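Local coordinates for protein DNA helicase RecQ (Deinococcus radiodurans, PDB 2RHF) that probably couples ATP hydrolysis to unwinding duplex DNA while translocating 3'-5', and is represented here by a C-terminal HRDC domain, at residues A[34-38]-A[52-56]; A[43-49]-A[67-72]. All coordinates share one frame; numbering follows the deposited sequence.

Contact 1 of 2, residues A[34-38]-A[52-56]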
loop_
_atom_site.group_PDB
_atom_site.type_symbol
_atom_site.label_atom_id
_atom_site.label_comp_id
_atom_site.label_asym_id
_atom_site.label_seq_id
_atom_site.Cartn_x
_atom_site.Cartn_y
_atom_site.Cartn_z
ATOM N N THR A 34 5.255 -4.490 -5.452
ATOM C CA THR A 34 4.605 -3.200 -5.205
ATOM C C THR A 34 4.614 -2.874 -3.701
ATOM O O THR A 34 4.926 -1.739 -3.311
ATOM C CB THR A 34 3.191 -3.203 -5.768
ATOM O OG1 THR A 34 3.251 -3.395 -7.188
ATOM C CG2 THR A 34 2.483 -1.891 -5.455
ATOM N N LEU A 35 4.300 -3.865 -2.872
ATOM C CA LEU A 35 4.329 -3.709 -1.426
ATOM C C LEU A 35 5.706 -3.246 -0.952
ATOM O O LEU A 35 5.820 -2.292 -0.159
ATOM C CB LEU A 35 3.917 -5.019 -0.767
ATOM C CG LEU A 35 3.638 -4.987 0.736
ATOM C CD1 LEU A 35 2.709 -6.112 1.111
ATOM C CD2 LEU A 35 4.917 -5.067 1.546
ATOM N N GLU A 36 6.757 -3.870 -1.475
ATOM C CA GLU A 36 8.106 -3.508 -1.111
ATOM C C GLU A 36 8.454 -2.103 -1.538
ATOM O O GLU A 36 9.128 -1.390 -0.804
ATOM C CB GLU A 36 9.085 -4.511 -1.682
ATOM C CG GLU A 36 9.069 -5.800 -0.870
ATOM C CD GLU A 36 9.390 -7.034 -1.647
ATOM O OE1 GLU A 36 9.987 -6.949 -2.746
ATOM O OE2 GLU A 36 9.035 -8.108 -1.140
ATOM N N ALA A 37 8.007 -1.704 -2.722
ATOM C CA ALA A 37 8.239 -0.345 -3.188
ATOM C C ALA A 37 7.500 0.675 -2.313
ATOM O O ALA A 37 8.032 1.747 -2.022
ATOM C CB ALA A 37 7.834 -0.216 -4.653
ATOM N N LEU A 38 6.282 0.351 -1.889
ATOM C CA LEU A 38 5.542 1.216 -0.973
ATOM C C LEU A 38 6.272 1.388 0.343
ATOM O O LEU A 38 6.387 2.499 0.866
ATOM C CB LEU A 38 4.130 0.675 -0.746
ATOM C CG LEU A 38 3.173 0.754 -1.937
ATOM C CD1 LEU A 38 1.931 -0.080 -1.697
ATOM C CD2 LEU A 38 2.806 2.223 -2.252
ATOM N N VAL A 52 5.124 5.008 -7.745
ATOM C CA VAL A 52 5.415 3.666 -7.230
ATOM C C VAL A 52 5.274 2.607 -8.329
ATOM O O VAL A 52 4.186 2.440 -8.881
ATOM C CB VAL A 52 4.480 3.308 -6.060
ATOM C CG1 VAL A 52 4.736 1.865 -5.591
ATOM C CG2 VAL A 52 4.683 4.289 -4.914
ATOM N N PRO A 53 6.381 1.881 -8.654
ATOM C CA PRO A 53 6.300 0.837 -9.683
ATOM C C PRO A 53 5.263 -0.239 -9.378
ATOM O O PRO A 53 5.176 -0.734 -8.250
ATOM C CB PRO A 53 7.711 0.226 -9.685
ATOM C CG PRO A 53 8.587 1.270 -9.132
ATOM C CD PRO A 53 7.756 2.022 -8.130
ATOM N N GLY A 54 4.478 -0.592 -10.388
ATOM C CA GLY A 54 3.577 -1.718 -10.296
ATOM C C GLY A 54 2.227 -1.430 -9.681
ATOM O O GLY A 54 1.353 -2.293 -9.697
ATOM N N LEU A 55 2.037 -0.226 -9.126
ATOM C CA LEU A 55 0.773 0.089 -8.473
ATOM C C LEU A 55 -0.319 0.443 -9.480
ATOM O O LEU A 55 -1.299 -0.266 -9.592
ATOM C CB LEU A 55 0.949 1.177 -7.405
ATOM C CG LEU A 55 -0.287 1.503 -6.573
ATOM C CD1 LEU A 55 -0.786 0.287 -5.812
ATOM C CD2 LEU A 55 0.020 2.637 -5.624
ATOM N N GLY A 56 -0.130 1.531 -10.224
ATOM C CA GLY A 56 -1.037 1.894 -11.326
ATOM C C GLY A 56 -2.240 2.710 -10.906
ATOM O O GLY A 56 -2.620 2.728 -9.732
HETATM O O HOH W 1 0.706 -4.378 -7.691
#

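Contact 2 of 2, residues A[43-49]-A[67-72]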
loop_
_atom_site.group_PDB
_atom_site.type_symbol
_atom_site.label_atom_id
_atom_site.label_comp_id
_atom_site.label_asym_id
_atom_site.label_seq_id
_atom_site.Cartn_x
_atom_site.Cartn_y
_atom_site.Cartn_z
ATOM N N PRO A 43 5.485 6.672 0.209
ATOM C CA PRO A 43 4.739 7.796 -0.345
ATOM C C PRO A 43 3.775 8.386 0.677
ATOM O O PRO A 43 3.186 7.654 1.481
ATOM C CB PRO A 43 3.965 7.154 -1.491
ATOM C CG PRO A 43 3.861 5.728 -1.116
ATOM C CD PRO A 43 5.157 5.410 -0.477
ATOM N N ARG A 44 3.638 9.712 0.627
ATOM C CA ARG A 44 2.822 10.468 1.594
ATOM C C ARG A 44 1.736 11.258 0.893
ATOM O O ARG A 44 0.928 11.926 1.551
ATOM C CB ARG A 44 3.683 11.449 2.404
ATOM C CG ARG A 44 4.976 10.870 2.960
ATOM C CD ARG A 44 4.727 9.710 3.937
ATOM N NE ARG A 44 3.973 10.092 5.137
ATOM C CZ ARG A 44 4.486 10.795 6.145
ATOM N NH1 ARG A 44 5.754 11.203 6.111
ATOM N NH2 ARG A 44 3.732 11.083 7.190
ATOM N N THR A 45 1.741 11.212 -0.437
ATOM C CA THR A 45 0.823 11.999 -1.261
ATOM C C THR A 45 0.403 11.180 -2.465
ATOM O O THR A 45 1.061 10.196 -2.824
ATOM C CB THR A 45 1.500 13.275 -1.823
ATOM O OG1 THR A 45 2.556 12.890 -2.718
ATOM C CG2 THR A 45 2.058 14.149 -0.718
ATOM N N LEU A 46 -0.648 11.630 -3.138
ATOM C CA LEU A 46 -1.054 11.026 -4.400
ATOM C C LEU A 46 0.029 11.147 -5.457
ATOM O O LEU A 46 0.252 10.210 -6.229
ATOM C CB LEU A 46 -2.353 11.646 -4.900
ATOM C CG LEU A 46 -3.594 11.338 -4.065
ATOM C CD1 LEU A 46 -4.787 12.027 -4.686
ATOM C CD2 LEU A 46 -3.848 9.838 -3.923
ATOM N N ALA A 47 0.710 12.296 -5.495
ATOM C CA ALA A 47 1.803 12.488 -6.443
ATOM C C ALA A 47 2.892 11.430 -6.265
ATOM O O ALA A 47 3.418 10.885 -7.235
ATOM C CB ALA A 47 2.393 13.881 -6.296
ATOM N N GLU A 48 3.212 11.143 -5.018
ATOM C CA GLU A 48 4.207 10.146 -4.712
ATOM C C GLU A 48 3.716 8.727 -4.996
ATOM O O GLU A 48 4.487 7.889 -5.449
ATOM C CB GLU A 48 4.680 10.332 -3.275
ATOM C CG GLU A 48 5.489 11.647 -3.121
ATOM C CD GLU A 48 5.722 12.074 -1.688
ATOM O OE1 GLU A 48 5.557 11.252 -0.785
ATOM O OE2 GLU A 48 6.092 13.257 -1.462
ATOM N N LEU A 49 2.433 8.457 -4.779
ATOM C CA LEU A 49 1.878 7.137 -5.140
ATOM C C LEU A 49 2.014 6.846 -6.624
ATOM O O LEU A 49 2.277 5.706 -7.020
ATOM C CB LEU A 49 0.410 7.049 -4.774
ATOM C CG LEU A 49 0.078 6.802 -3.313
ATOM C CD1 LEU A 49 -1.422 6.907 -3.123
ATOM C CD2 LEU A 49 0.621 5.432 -2.826
ATOM N N ILE A 67 -3.824 3.187 1.484
ATOM C CA ILE A 67 -2.394 2.948 1.508
ATOM C C ILE A 67 -1.678 4.074 2.247
ATOM O O ILE A 67 -0.827 3.821 3.108
ATOM C CB ILE A 67 -1.847 2.789 0.073
ATOM C CG1 ILE A 67 -2.333 1.465 -0.544
ATOM C CG2 ILE A 67 -0.313 2.869 0.066
ATOM C CD1 ILE A 67 -2.142 1.361 -2.059
ATOM N N LEU A 68 -1.992 5.317 1.915
ATOM C CA LEU A 68 -1.347 6.451 2.597
ATOM C C LEU A 68 -1.631 6.414 4.085
ATOM O O LEU A 68 -0.755 6.699 4.890
ATOM C CB LEU A 68 -1.810 7.776 2.009
ATOM C CG LEU A 68 -1.419 8.025 0.547
ATOM C CD1 LEU A 68 -1.929 9.387 0.090
ATOM C CD2 LEU A 68 0.100 7.920 0.337
ATOM N N ASP A 69 -2.858 6.060 4.454
ATOM C CA ASP A 69 -3.252 5.994 5.859
ATOM C C ASP A 69 -2.493 4.873 6.585
ATOM O O ASP A 69 -2.090 5.046 7.739
ATOM C CB ASP A 69 -4.782 5.827 5.919
ATOM C CG ASP A 69 -5.327 5.630 7.323
ATOM O OD1 ASP A 69 -4.870 6.301 8.281
ATOM O OD2 ASP A 69 -6.279 4.821 7.433
ATOM N N ALA A 70 -2.300 3.726 5.934
ATOM C CA ALA A 70 -1.510 2.656 6.544
ATOM C C ALA A 70 -0.075 3.135 6.830
ATOM O O ALA A 70 0.455 2.942 7.929
ATOM C CB ALA A 70 -1.497 1.418 5.656
ATOM N N ILE A 71 0.541 3.771 5.843
ATOM C CA ILE A 71 1.886 4.297 6.000
ATOM C C ILE A 71 1.930 5.338 7.128
ATOM O O ILE A 71 2.813 5.288 7.989
ATOM C CB ILE A 71 2.376 4.871 4.656
ATOM C CG1 ILE A 71 2.618 3.720 3.660
ATOM C CG2 ILE A 71 3.651 5.705 4.838
ATOM C CD1 ILE A 71 2.743 4.155 2.220
ATOM N N ASN A 72 0.981 6.272 7.136
ATOM C CA ASN A 72 0.952 7.304 8.162
ATOM C C ASN A 72 0.726 6.759 9.548
ATOM O O ASN A 72 1.292 7.262 10.517
ATOM C CB ASN A 72 -0.100 8.351 7.826
ATOM C CG ASN A 72 0.336 9.241 6.694
ATOM O OD1 ASN A 72 1.515 9.514 6.549
ATOM N ND2 ASN A 72 -0.603 9.691 5.891
HETATM O O HOH W 2 1.605 8.323 3.812
HETATM O O HOH W 3 0.182 12.079 4.199
#

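Contact 1 of 2, residues A[34-38]-A[52-56]
Thr-34 leans from helix 32-41 onto the Pro-53 to Leu-55 turn and divides its two branches between polar and apolar partners. Its CB points toward the turn, at 4.0 Å from Pro-53 O. Beyond CB the methyl CG2 lies anti to the backbone N and runs into Leu-55, meeting CB and CD1 of that residue, each at 3.9 Å, with the two side chains crossing at about a right angle. The other branch, OG1, stands beside the backbone N (chi1 -62°) and faces the peptide oxygens of the turn. Its link to Pro-53 O is a weak bond at 3.5 Å, and not a settled one, since the hydroxyl could turn its single proton to another acceptor. A water supplements it: OG1 lies 2.8 Å from the water oxygen, and the water in turn donates to Gly-54 O.

The turn carries the sequence Pro-Gly-Leu-Gly between helix 46-49 and helix 57-76, and resembles the hairpin of helix-hairpin-helix motifs; here it forms part of the all-helical HRDC fold. Gly-54 has a positive phi (85°), and a side chain on it would run into Thr-34 OG1, which helps explain how closely the threonine can approach. One helical turn further on, Ala-37 presses its CB against CG1 of Val-52 (3.8 Å) while also touching CD of the Pro-53 ring. Leu-38 crosses Val-52 at about a right angle and brings CD2 to 3.9 Å from Val-52 CG2, and equally close to Val-52 CG1. That same CD2 comes within 4.4 Å of Leu-55 CD2, a looser touch. Leu-11 of helix 4-22 also packs on Leu-38, and Ile-60 of helix 57-76 on Leu-55.

Contact 2 of 2, residues A[43-49]-A[67-72]
Leu-68 pushes its CD2 methyl into the backbone and side chains of segment 43-49, lying 3.3 Å from Pro-43 O and against CG of Leu-49. The two leucines reach toward each other tip to tip, with Leu-49 CD1 3.8 Å from Leu-68 CG. The other methyl, CD1, rests on the backbone of Thr-45, at the start of helix 46-49. Beside this methyl pair, Leu-49 CD2 touches CG2 of Ile-67, and Pro-43 lays its ring across the end of Ile-71, where Pro-43 CD meets Ile-71 CD1 at 3.8 Å.

Toward the surface the chemistry becomes polar. Arg-44 starts with CB directed away from helix 57-76, but its chain folds back at chi2 and chi3 (-61° and -62°), bringing the guanidinium to Asn-72. There NE and NH2, side-on, both donate to OD1, at 2.9 and 2.8 Å. The oxygen lies near the guanidinium plane, yet the amide plane is turned 63° from it; NE sits in the carbonyl plane and NH2 is tilted from it. Asn-72 ND2 serves the opposite polarity, donating to a water that itself donates to Arg-44 O. Replacing Asn-72 with an alanine would probably leave NE and NH2 of Arg-44 without their shared acceptor and set the guanidinium free to swing.

The loop end is fixed locally as well. Thr-45 is the N-cap of helix 46-49, its OG1 accepting from Glu-48 N, while Glu-48 OE1 accepts from Arg-44 N at 2.8 Å. Helix 57-76 of the HRDC domain packs on helix 46-49 and the loop leading into it, with apolar contacts inside and a neutral amide outside. A cationic group is thus held by two bent N-H...O hydrogen bonds to one amide oxygen, which probably leaves its positive charge largely uncompensated by this partner.

Overall arrangement
Contact 1 and contact 2 have centres 11 Å apart and share one apolar core, with their segments alternating along the chain. Leu-38 belongs to both: its CD2 lies 3.9 Å from Leu-49 CD2 and equally far from Ile-67 CG2, while Leu-55 CD2 comes within 4.0 Å of Leu-49 CD2. Helix 32-41 leads directly through Pro-43 into helix 46-49, and Leu-38 O sits 3.4 Å from Pro-43 CD. Helix 4-22 packs on contact 2 through Leu-14 on Ile-67 and Leu-7 on Ile-71, and the same helix reaches contact 1. These contacts illustrate how a small helical domain, without a bound ligand among these residues, joins four helices through one shared set of aliphatic side chains.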